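Side-chain contacts in gentamicin resistance protein (Enterococcus gallinarum, PDB 6CTZ), which probably transfers a phosphate group from a guanine nucleotide to the 2''-hydroxyl of aminoglycosides such as kanamycin, giving resistance to these antibiotics: residues L61-V66 / I70-Y75; E25-Y30 / Q279-E284; Q241-A244 / D250-T253. The protein carries 2 engineered substitutions. All coordinates share one frame; numbering follows the deposited sequence. Where two conformers were deposited one is given.

Interaction 1. Residues L61-V66 / I70-Y75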
loop_
_atom_site.group_PDB
_atom_site.type_symbol
_atom_site.label_atom_id
_atom_site.label_comp_id
_atom_site.label_asym_id
_atom_site.label_seq_id
_atom_site.Cartn_x
_atom_site.Cartn_y
_atom_site.Cartn_z
ATOM N N LEU A 61 -17.138 -0.892 7.299
ATOM C CA LEU A 61 -17.940 -1.526 6.265
ATOM C C LEU A 61 -17.236 -2.730 5.663
ATOM O O LEU A 61 -17.904 -3.633 5.149
ATOM C CB LEU A 61 -18.232 -0.518 5.154
ATOM C CG LEU A 61 -18.916 0.765 5.629
ATOM C CD1 LEU A 61 -18.999 1.796 4.511
ATOM C CD2 LEU A 61 -20.286 0.453 6.208
ATOM N N LEU A 62 -15.909 -2.768 5.732
ATOM C CA LEU A 62 -15.132 -3.855 5.143
ATOM C C LEU A 62 -14.972 -5.054 6.064
ATOM O O LEU A 62 -14.766 -6.165 5.567
ATOM C CB LEU A 62 -13.721 -3.376 4.796
ATOM C CG LEU A 62 -13.552 -2.506 3.563
ATOM C CD1 LEU A 62 -12.076 -2.249 3.333
ATOM C CD2 LEU A 62 -14.175 -3.184 2.354
ATOM N N VAL A 63 -15.057 -4.857 7.388
ATOM C CA VAL A 63 -14.728 -5.917 8.344
ATOM C C VAL A 63 -15.486 -7.198 8.017
ATOM O O VAL A 63 -14.923 -8.299 8.009
ATOM C CB VAL A 63 -14.999 -5.443 9.787
ATOM C CG1 VAL A 63 -14.970 -6.617 10.768
ATOM C CG2 VAL A 63 -13.987 -4.393 10.219
ATOM N N GLY A 64 -16.789 -7.071 7.764
ATOM C CA GLY A 64 -17.620 -8.228 7.505
ATOM C C GLY A 64 -17.503 -8.823 6.120
ATOM O O GLY A 64 -18.154 -9.833 5.828
ATOM N N CYS A 65 -16.687 -8.223 5.252
ATOM C CA CYS A 65 -16.549 -8.652 3.869
ATOM C C CYS A 65 -15.227 -9.339 3.578
ATOM O O CYS A 65 -15.067 -9.893 2.486
ATOM C CB CYS A 65 -16.684 -7.443 2.931
ATOM S SG CYS A 65 -18.226 -6.544 3.147
ATOM N N VAL A 66 -14.271 -9.298 4.500
ATOM C CA VAL A 66 -12.960 -9.894 4.283
ATOM C C VAL A 66 -12.730 -10.977 5.330
ATOM O O VAL A 66 -13.329 -10.974 6.407
ATOM C CB VAL A 66 -11.812 -8.856 4.282
ATOM C CG1 VAL A 66 -11.985 -7.869 3.142
ATOM C CG2 VAL A 66 -11.754 -8.129 5.608
ATOM N N ILE A 70 -8.593 -6.754 10.017
ATOM C CA ILE A 70 -8.176 -5.411 9.622
ATOM C C ILE A 70 -8.354 -4.506 10.838
ATOM O O ILE A 70 -9.051 -4.871 11.797
ATOM C CB ILE A 70 -8.979 -4.902 8.397
ATOM C CG1 ILE A 70 -10.454 -4.662 8.755
ATOM C CG2 ILE A 70 -8.824 -5.866 7.205
ATOM C CD1 ILE A 70 -11.306 -4.255 7.554
ATOM N N PRO A 71 -7.745 -3.317 10.839
ATOM C CA PRO A 71 -7.875 -2.451 12.020
ATOM C C PRO A 71 -9.325 -2.092 12.305
ATOM O O PRO A 71 -10.103 -1.769 11.405
ATOM C CB PRO A 71 -7.073 -1.207 11.639
ATOM C CG PRO A 71 -6.068 -1.709 10.639
ATOM C CD PRO A 71 -6.839 -2.723 9.837
ATOM N N GLN A 72 -9.672 -2.105 13.586
ATOM C CA GLN A 72 -10.993 -1.689 14.035
ATOM C C GLN A 72 -10.811 -0.572 15.042
ATOM O O GLN A 72 -10.410 -0.812 16.191
ATOM C CB GLN A 72 -11.726 -2.849 14.666
ATOM C CG GLN A 72 -12.097 -3.896 13.680
ATOM C CD GLN A 72 -13.079 -4.806 14.310
ATOM O OE1 GLN A 72 -14.280 -4.664 14.124
ATOM N NE2 GLN A 72 -12.583 -5.703 15.142
ATOM N N TYR A 73 -11.110 0.644 14.614
ATOM C CA TYR A 73 -10.834 1.810 15.439
ATOM C C TYR A 73 -11.852 1.877 16.567
ATOM O O TYR A 73 -13.033 2.149 16.336
ATOM C CB TYR A 73 -10.887 3.061 14.571
ATOM C CG TYR A 73 -9.921 3.093 13.390
ATOM C CD1 TYR A 73 -8.746 2.325 13.357
ATOM C CD2 TYR A 73 -10.186 3.915 12.305
ATOM C CE1 TYR A 73 -7.883 2.394 12.275
ATOM C CE2 TYR A 73 -9.331 3.989 11.235
ATOM C CZ TYR A 73 -8.183 3.233 11.221
ATOM O OH TYR A 73 -7.347 3.328 10.138
ATOM N N VAL A 74 -11.400 1.611 17.783
ATOM C CA VAL A 74 -12.239 1.717 18.972
ATOM C C VAL A 74 -12.181 3.121 19.547
ATOM O O VAL A 74 -13.178 3.631 20.066
ATOM C CB VAL A 74 -11.778 0.660 19.998
ATOM C CG1 VAL A 74 -12.416 0.886 21.376
ATOM C CG2 VAL A 74 -12.083 -0.736 19.473
ATOM N N TYR A 75 -11.020 3.756 19.459
ATOM C CA TYR A 75 -10.790 5.079 20.021
ATOM C C TYR A 75 -10.605 6.050 18.868
ATOM O O TYR A 75 -9.769 5.821 17.987
ATOM C CB TYR A 75 -9.557 5.056 20.920
ATOM C CG TYR A 75 -9.764 4.142 22.107
ATOM C CD1 TYR A 75 -10.663 4.480 23.114
ATOM C CD2 TYR A 75 -9.076 2.939 22.218
ATOM C CE1 TYR A 75 -10.868 3.647 24.193
ATOM C CE2 TYR A 75 -9.274 2.099 23.306
ATOM C CZ TYR A 75 -10.171 2.458 24.289
ATOM O OH TYR A 75 -10.383 1.624 25.367
#
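Ile70 presents two branches to three apolar residues, Leu62, Val63 and Val66. Its CG1 lies between the backbone N and the carbonyl carbon (chi1 68°), and the extended end of that branch carries CD1 to a point 3.8 Å from Leu62 CB. The same methyl is also 3.8 Å from Val63 CG2. The other branch serves the third partner, at right angles to it: Ile70 CG2 stands 4.0 Å from Val66 CG2. Leu62 and Val63 were each modelled in two conformers, and the distances hold for one of them.

The contact closes the connection between helix 46-62 and strand 73-78, an outermost strand of the five-stranded antiparallel sheet. In the kinase-like fold of this family, that helix and sheet belong to the N-terminal lobe. Farther along the strand, Val74 and Tyr75 both face Gly87, a classic beta bulge. Around the contact, Phe215 touches Ile70 and Phe119 of helix 106-125 touches Val66.

Gln72 contributes van der Waals contact alone: it crosses Val63 at about a right angle, and its OE1 lies 3.9 Å from both Val63 CG1 and Val63 CG2.

Backbone bonds shape the turn itself. Leu62 O accepts from Cys65 N at 2.8 Å and, weakly, from Val66 N at 3.3 Å, curling the chain so that Val66 joins Leu62 in facing Ile70.

Interaction 2. Residues E25-Y30 / Q279-E284. With GDP (guanosine-5'-diphosphate), chain B; KAN (kanamycin a), chain E.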
loop_
_atom_site.group_PDB
_atom_site.type_symbol
_atom_site.label_atom_id
_atom_site.label_comp_id
_atom_site.label_asym_id
_atom_site.label_seq_id
_atom_site.Cartn_x
_atom_site.Cartn_y
_atom_site.Cartn_z
ATOM N N GLU A 25 6.238 3.294 11.436
ATOM C CA GLU A 25 5.880 4.548 10.801
ATOM C C GLU A 25 6.038 4.404 9.299
ATOM O O GLU A 25 6.866 3.627 8.807
ATOM C CB GLU A 25 6.715 5.720 11.329
ATOM C CG GLU A 25 8.119 5.793 10.767
ATOM C CD GLU A 25 8.878 7.000 11.277
ATOM O OE1 GLU A 25 9.923 6.813 11.930
ATOM O OE2 GLU A 25 8.420 8.140 11.038
ATOM N N GLY A 26 5.193 5.131 8.578
ATOM C CA GLY A 26 5.303 5.210 7.136
ATOM C C GLY A 26 5.276 6.657 6.689
ATOM O O GLY A 26 5.559 7.561 7.483
ATOM N N PHE A 27 4.942 6.917 5.449
ATOM C CA PHE A 27 4.934 8.258 4.937
ATOM C C PHE A 27 3.818 9.110 5.520
ATOM O O PHE A 27 3.936 10.267 5.516
ATOM C CB PHE A 27 4.727 8.286 3.388
ATOM C CG PHE A 27 5.879 7.746 2.537
ATOM C CD1 PHE A 27 6.963 7.151 3.062
ATOM C CD2 PHE A 27 5.822 7.882 1.175
ATOM C CE1 PHE A 27 7.989 6.657 2.245
ATOM C CE2 PHE A 27 6.818 7.383 0.359
ATOM C CZ PHE A 27 7.914 6.796 0.913
ATOM N N ARG A 28 2.760 8.499 6.011
ATOM C CA ARG A 28 1.599 9.242 6.458
ATOM C C ARG A 28 1.180 9.108 7.916
ATOM O O ARG A 28 0.384 9.860 8.352
ATOM C CB ARG A 28 0.412 8.852 5.545
ATOM C CG ARG A 28 0.605 9.217 4.071
ATOM C CD ARG A 28 -0.068 10.515 3.711
ATOM N NE ARG A 28 0.554 11.286 2.626
ATOM C CZ ARG A 28 0.190 11.292 1.366
ATOM N NH1 ARG A 28 -0.785 10.538 0.921
ATOM N NH2 ARG A 28 0.806 12.051 0.520
ATOM N N ASN A 29 1.710 8.143 8.615
ATOM C CA ASN A 29 1.323 7.890 9.990
ATOM C C ASN A 29 2.443 7.412 10.879
ATOM O O ASN A 29 3.309 6.740 10.459
ATOM C CB ASN A 29 0.244 6.790 10.043
ATOM C CG ASN A 29 -1.035 7.191 9.388
ATOM O OD1 ASN A 29 -1.801 7.919 9.927
ATOM N ND2 ASN A 29 -1.208 6.762 8.193
ATOM N N TYR A 30 2.361 7.778 12.144
ATOM C CA TYR A 30 3.253 7.290 13.186
ATOM C C TYR A 30 2.430 6.432 14.137
ATOM O O TYR A 30 1.394 6.879 14.638
ATOM C CB TYR A 30 3.861 8.479 13.931
ATOM C CG TYR A 30 4.719 8.131 15.117
ATOM C CD1 TYR A 30 5.837 7.319 14.984
ATOM C CD2 TYR A 30 4.424 8.635 16.374
ATOM C CE1 TYR A 30 6.633 7.013 16.077
ATOM C CE2 TYR A 30 5.217 8.342 17.471
ATOM C CZ TYR A 30 6.315 7.523 17.318
ATOM O OH TYR A 30 7.103 7.221 18.409
ATOM N N GLN A 279 19.427 13.995 -0.179
ATOM C CA GLN A 279 20.395 13.599 -1.198
ATOM C C GLN A 279 20.621 12.090 -1.209
ATOM O O GLN A 279 20.783 11.493 -2.281
ATOM C CB GLN A 279 21.712 14.356 -1.006
ATOM C CG GLN A 279 22.726 14.131 -2.121
ATOM C CD GLN A 279 22.219 14.580 -3.481
ATOM O OE1 GLN A 279 22.065 15.777 -3.736
ATOM N NE2 GLN A 279 21.955 13.619 -4.363
ATOM N N ASP A 280 20.643 11.456 -0.033
ATOM C CA ASP A 280 20.763 10.000 0.020
ATOM C C ASP A 280 19.582 9.327 -0.666
ATOM O O ASP A 280 19.756 8.373 -1.434
ATOM C CB ASP A 280 20.852 9.526 1.471
ATOM C CG ASP A 280 22.142 9.942 2.151
ATOM O OD1 ASP A 280 23.165 10.117 1.455
ATOM O OD2 ASP A 280 22.131 10.084 3.391
ATOM N N TRP A 281 18.368 9.806 -0.383
ATOM C CA TRP A 281 17.169 9.269 -1.018
ATOM C C TRP A 281 17.201 9.500 -2.523
ATOM O O TRP A 281 16.885 8.595 -3.304
ATOM C CB TRP A 281 15.956 9.956 -0.392
ATOM C CG TRP A 281 14.607 9.389 -0.697
ATOM C CD1 TRP A 281 14.258 8.550 -1.717
ATOM C CD2 TRP A 281 13.411 9.638 0.047
ATOM N NE1 TRP A 281 12.915 8.266 -1.651
ATOM C CE2 TRP A 281 12.375 8.921 -0.575
ATOM C CE3 TRP A 281 13.118 10.405 1.181
ATOM C CZ2 TRP A 281 11.065 8.945 -0.101
ATOM C CZ3 TRP A 281 11.819 10.424 1.653
ATOM C CH2 TRP A 281 10.810 9.700 1.013
ATOM N N ILE A 282 17.587 10.706 -2.945
ATOM C CA ILE A 282 17.691 11.013 -4.370
ATOM C C ILE A 282 18.655 10.050 -5.051
ATOM O O ILE A 282 18.338 9.453 -6.088
ATOM C CB ILE A 282 18.105 12.482 -4.575
ATOM C CG1 ILE A 282 16.955 13.417 -4.193
ATOM C CG2 ILE A 282 18.539 12.726 -6.015
ATOM C CD1 ILE A 282 17.390 14.850 -3.962
ATOM N N SER A 283 19.844 9.876 -4.471
ATOM C CA SER A 283 20.823 8.963 -5.050
ATOM C C SER A 283 20.297 7.534 -5.074
ATOM O O SER A 283 20.469 6.820 -6.071
ATOM C CB SER A 283 22.143 9.053 -4.284
ATOM O OG SER A 283 22.697 10.351 -4.405
ATOM N N GLU A 284 19.639 7.105 -3.993
ATOM C CA GLU A 284 19.039 5.774 -3.970
ATOM C C GLU A 284 17.989 5.622 -5.064
ATOM O O GLU A 284 17.938 4.594 -5.747
ATOM C CB GLU A 284 18.417 5.500 -2.600
ATOM C CG GLU A 284 17.732 4.141 -2.490
ATOM C CD GLU A 284 16.813 4.034 -1.280
ATOM O OE1 GLU A 284 16.566 5.065 -0.620
ATOM O OE2 GLU A 284 16.335 2.918 -0.989
HETATM P PB GDP B . 1.647 4.599 6.904
HETATM O O1B GDP B . 0.269 4.904 6.368
HETATM O O2B GDP B . 2.404 3.631 6.018
HETATM O O3B GDP B . 2.417 5.855 7.242
HETATM O O3A GDP B . 1.390 3.881 8.331
HETATM P PA GDP B . 0.889 2.371 8.635
HETATM O O1A GDP B . -0.597 2.332 8.827
HETATM O O2A GDP B . 1.418 1.422 7.573
HETATM O "O5'" GDP B . 1.571 2.120 10.088
HETATM C "C5'" GDP B . 2.975 2.289 10.227
HETATM C "C4'" GDP B . 3.584 0.984 10.679
HETATM O "O4'" GDP B . 3.125 0.696 12.000
HETATM C "C3'" GDP B . 3.180 -0.233 9.865
HETATM O "O3'" GDP B . 3.923 -0.360 8.648
HETATM C "C2'" GDP B . 3.517 -1.334 10.839
HETATM O "O2'" GDP B . 4.932 -1.543 10.890
HETATM C "C1'" GDP B . 3.108 -0.716 12.165
HETATM N N9 GDP B . 1.725 -1.108 12.501
HETATM C C8 GDP B . 0.592 -0.387 12.339
HETATM N N7 GDP B . -0.472 -1.107 12.780
HETATM C C5 GDP B . -0.008 -2.289 13.229
HETATM C C6 GDP B . -0.576 -3.514 13.807
HETATM O O6 GDP B . -1.800 -3.614 14.011
HETATM N N1 GDP B . 0.283 -4.495 14.123
HETATM C C2 GDP B . 1.617 -4.416 13.922
HETATM N N2 GDP B . 2.403 -5.448 14.284
HETATM N N3 GDP B . 2.210 -3.326 13.385
HETATM C C4 GDP B . 1.440 -2.271 13.046
HETATM C C1 KAN E . 10.198 1.785 -2.245
HETATM C C2 KAN E . 10.974 1.625 -3.553
HETATM C C3 KAN E . 11.767 0.336 -3.515
HETATM C C4 KAN E . 12.703 0.412 -2.319
HETATM C C5 KAN E . 11.924 0.615 -1.023
HETATM C C6 KAN E . 12.854 0.782 0.174
HETATM C C7 KAN E . 5.393 0.385 -0.502
HETATM C C8 KAN E . 6.025 1.770 -0.390
HETATM C C9 KAN E . 7.202 1.892 -1.363
HETATM C C10 KAN E . 8.240 0.791 -1.141
HETATM C C11 KAN E . 7.576 -0.588 -1.191
HETATM C C12 KAN E . 6.427 -0.691 -0.196
HETATM C C13 KAN E . 5.154 4.031 -0.218
HETATM C C14 KAN E . 3.812 4.634 0.169
HETATM C C15 KAN E . 2.910 4.656 -1.068
HETATM C C16 KAN E . 3.601 5.419 -2.192
HETATM C C17 KAN E . 4.973 4.826 -2.448
HETATM C C18 KAN E . 5.709 5.670 -3.477
HETATM N N1 KAN E . 12.041 1.024 1.352
HETATM N N2 KAN E . 8.541 -1.649 -0.921
HETATM N N3 KAN E . 4.257 0.292 0.414
HETATM N N4 KAN E . 1.608 5.255 -0.797
HETATM O O5 KAN E . 11.032 1.735 -1.082
HETATM O O6 KAN E . 10.046 1.597 -4.640
HETATM O O7 KAN E . 12.526 0.168 -4.717
HETATM O O8 KAN E . 13.454 -0.802 -2.242
HETATM O O9 KAN E . 9.198 0.763 -2.200
HETATM O O10 KAN E . 7.845 3.161 -1.166
HETATM O O11 KAN E . 4.978 2.701 -0.701
HETATM O O12 KAN E . 5.731 4.826 -1.250
HETATM O O13 KAN E . 3.267 3.857 1.238
HETATM O O14 KAN E . 2.856 5.349 -3.420
HETATM O O15 KAN E . 6.999 5.100 -3.716
#
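Phe27 and Trp281 bring the two backbones no nearer than 13.6 Å, CA to CA, so long side chains must span the gap. Phe27 lies in the turn between strands 20-25 and 29-34, held together by a 3.1 Å bond from Gly26 N to Asn29 O; Trp281 sits in the first turn of helix 279-296. By its position between the first two strands and its bonds to the beta-phosphate, the turn probably corresponds to the nucleotide-positioning loop of kinase-like aminoglycoside phosphotransferases. Its backbone grips the beta-phosphate of GDP: O3B accepts from Arg28 N at 2.9 Å and from Asn29 N at 2.8 Å. A third bond, 3.0 Å from Asn29 ND2 to GDP O1B, holds a second oxygen of the same phosphate.

The two aromatic side chains approach from opposite directions. Phe27 CZ comes 3.9 Å from Trp281 CZ2, with the ring planes at 55°, an oblique meeting. The indole reaches across because its CG is anti to the backbone N (chi1 -169°), and Tyr269 of the kanamycin pocket also meets it. Over one face of the Phe27 ring lies kanamycin C13, 3.8 Å above the plane and offset toward the rim, and the kanamycin ether oxygen O12 comes 3.2 Å from Phe27 CE2.

Apolar and burying only 62 Å², the Phe27-Trp281 pair probably has a loosely constrained geometry, whereas hydrogen bonds fix the loop to the phosphate.

Interaction 3. Residues Q241-A244 / D250-T253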
loop_
_atom_site.group_PDB
_atom_site.type_symbol
_atom_site.label_atom_id
_atom_site.label_comp_id
_atom_site.label_asym_id
_atom_site.label_seq_id
_atom_site.Cartn_x
_atom_site.Cartn_y
_atom_site.Cartn_z
ATOM N N GLN A 241 1.442 -16.774 -8.976
ATOM C CA GLN A 241 0.611 -17.699 -8.208
ATOM C C GLN A 241 -0.676 -17.027 -7.744
ATOM O O GLN A 241 -1.753 -17.628 -7.810
ATOM C CB GLN A 241 1.372 -18.210 -6.983
ATOM C CG GLN A 241 2.545 -19.134 -7.235
ATOM C CD GLN A 241 3.182 -19.587 -5.925
ATOM O OE1 GLN A 241 4.140 -18.979 -5.442
ATOM N NE2 GLN A 241 2.635 -20.645 -5.334
ATOM N N VAL A 242 -0.580 -15.791 -7.248
ATOM C CA VAL A 242 -1.780 -15.044 -6.869
ATOM C C VAL A 242 -2.684 -14.846 -8.080
ATOM O O VAL A 242 -3.897 -15.087 -8.020
ATOM C CB VAL A 242 -1.404 -13.702 -6.212
ATOM C CG1 VAL A 242 -2.672 -12.934 -5.855
ATOM C CG2 VAL A 242 -0.550 -13.921 -4.951
ATOM N N MET A 243 -2.095 -14.433 -9.208
ATOM C CA MET A 243 -2.877 -14.215 -10.423
ATOM C C MET A 243 -3.595 -15.483 -10.856
ATOM O O MET A 243 -4.757 -15.437 -11.276
ATOM C CB MET A 243 -1.961 -13.729 -11.543
ATOM C CG MET A 243 -1.437 -12.326 -11.299
ATOM S SD MET A 243 -0.198 -11.877 -12.518
ATOM C CE MET A 243 -0.045 -10.129 -12.115
ATOM N N ALA A 244 -2.927 -16.633 -10.753
ATOM C CA ALA A 244 -3.564 -17.879 -11.159
ATOM C C ALA A 244 -4.761 -18.188 -10.270
ATOM O O ALA A 244 -5.841 -18.535 -10.761
ATOM C CB ALA A 244 -2.548 -19.016 -11.141
ATOM N N ASP A 250 -3.959 -14.512 -19.538
ATOM C CA ASP A 250 -2.808 -13.961 -20.256
ATOM C C ASP A 250 -1.852 -13.253 -19.294
ATOM O O ASP A 250 -1.684 -12.029 -19.305
ATOM C CB ASP A 250 -3.237 -13.046 -21.406
ATOM C CG ASP A 250 -2.062 -12.594 -22.260
ATOM O OD1 ASP A 250 -0.938 -13.117 -22.082
ATOM O OD2 ASP A 250 -2.264 -11.702 -23.104
ATOM N N LEU A 251 -1.222 -14.078 -18.456
ATOM C CA LEU A 251 -0.375 -13.531 -17.402
ATOM C C LEU A 251 0.857 -12.822 -17.948
ATOM O O LEU A 251 1.378 -11.924 -17.284
ATOM C CB LEU A 251 0.044 -14.602 -16.393
ATOM C CG LEU A 251 -1.059 -15.300 -15.604
ATOM C CD1 LEU A 251 -0.502 -15.934 -14.338
ATOM C CD2 LEU A 251 -2.205 -14.377 -15.294
ATOM N N ASP A 252 1.354 -13.201 -19.130
ATOM C CA ASP A 252 2.498 -12.474 -19.676
ATOM C C ASP A 252 2.147 -11.012 -19.931
ATOM O O ASP A 252 2.931 -10.111 -19.610
ATOM C CB ASP A 252 2.988 -13.128 -20.966
ATOM C CG ASP A 252 3.646 -14.474 -20.734
ATOM O OD1 ASP A 252 4.182 -14.721 -19.638
ATOM O OD2 ASP A 252 3.654 -15.286 -21.678
ATOM N N THR A 253 0.961 -10.755 -20.486
ATOM C CA THR A 253 0.544 -9.374 -20.699
ATOM C C THR A 253 0.276 -8.672 -19.371
ATOM O O THR A 253 0.681 -7.518 -19.179
ATOM C CB THR A 253 -0.694 -9.334 -21.592
ATOM O OG1 THR A 253 -0.382 -9.938 -22.852
ATOM C CG2 THR A 253 -1.160 -7.906 -21.818
#
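Leu251 and Met243 meet where two consecutive helices, 236-246 and 251-276, joined by a short loop, residues 247-250, pack against each other in the largely helical part of this kinase-like fold. The contact is small, with 128 Å² buried, and Leu251 supplies over half of it.

Followed outward, the Leu251 side chain closes steadily on the first helix. Its CB is still 5.3 Å from Met243 CB. CG, anti to the carbonyl carbon (chi1 -62°), shortens the gap to 4.4 Å from Leu251 CG to Met243 CB. The fork then completes the approach: Leu251 CD1 and CD2 both stop 3.8 Å from Met243 CB, so that the methylene is met by both methyls at once. CD1 also comes within 4.4 Å of Ala244 N, which places it beside the backbone of the first helix.

Met243 meets Leu251 chiefly through CB; its sulfur lies farther off, Met243 SD being 4.2 Å from Leu251 CD2. The rest continues in an extended chain to other partners: Ile255 and Val258 of helix 251-276 and Tyr227 touch it, so the residue packs along the second helix beyond Leu251. The carboxylate of Asp252 forms a salt bridge with Arg240, a charged link between the same two helices.

Asp250 takes the N-cap position of helix 251-276. Its OD1 accepts from Thr253 N over 3.4 Å, a weak bond despite a nearly straight N-H...O angle of 163°. The other carboxylate oxygen adds a shorter one: Thr253 OG1 donates to Asp250 OD2 at 2.6 Å, approaching from above the carboxylate plane, 44° out of it.

How the interactions relate
Interaction 2 lies at the active site, with GDP and kanamycin both touching residues 25-30; interaction 1 lies near the nucleotide without touching it. Interaction 1 reaches the same antiparallel sheet as interaction 2, yet their centres lie 28 Å apart and their nearest atoms about 7 Å; the side chain of Ile70 is about 9 Å from GDP and about 6 Å from that of Val91, which binds the nucleotide. Interaction 3 is more remote, its nearest atoms about 23 Å from those of interaction 2, but helix 251-276, whose first turn it includes, is followed directly by helix 279-296, which carries Trp281. Along the chain, interactions 1 and 3 follow in series, both nested within the span closed by interaction 2.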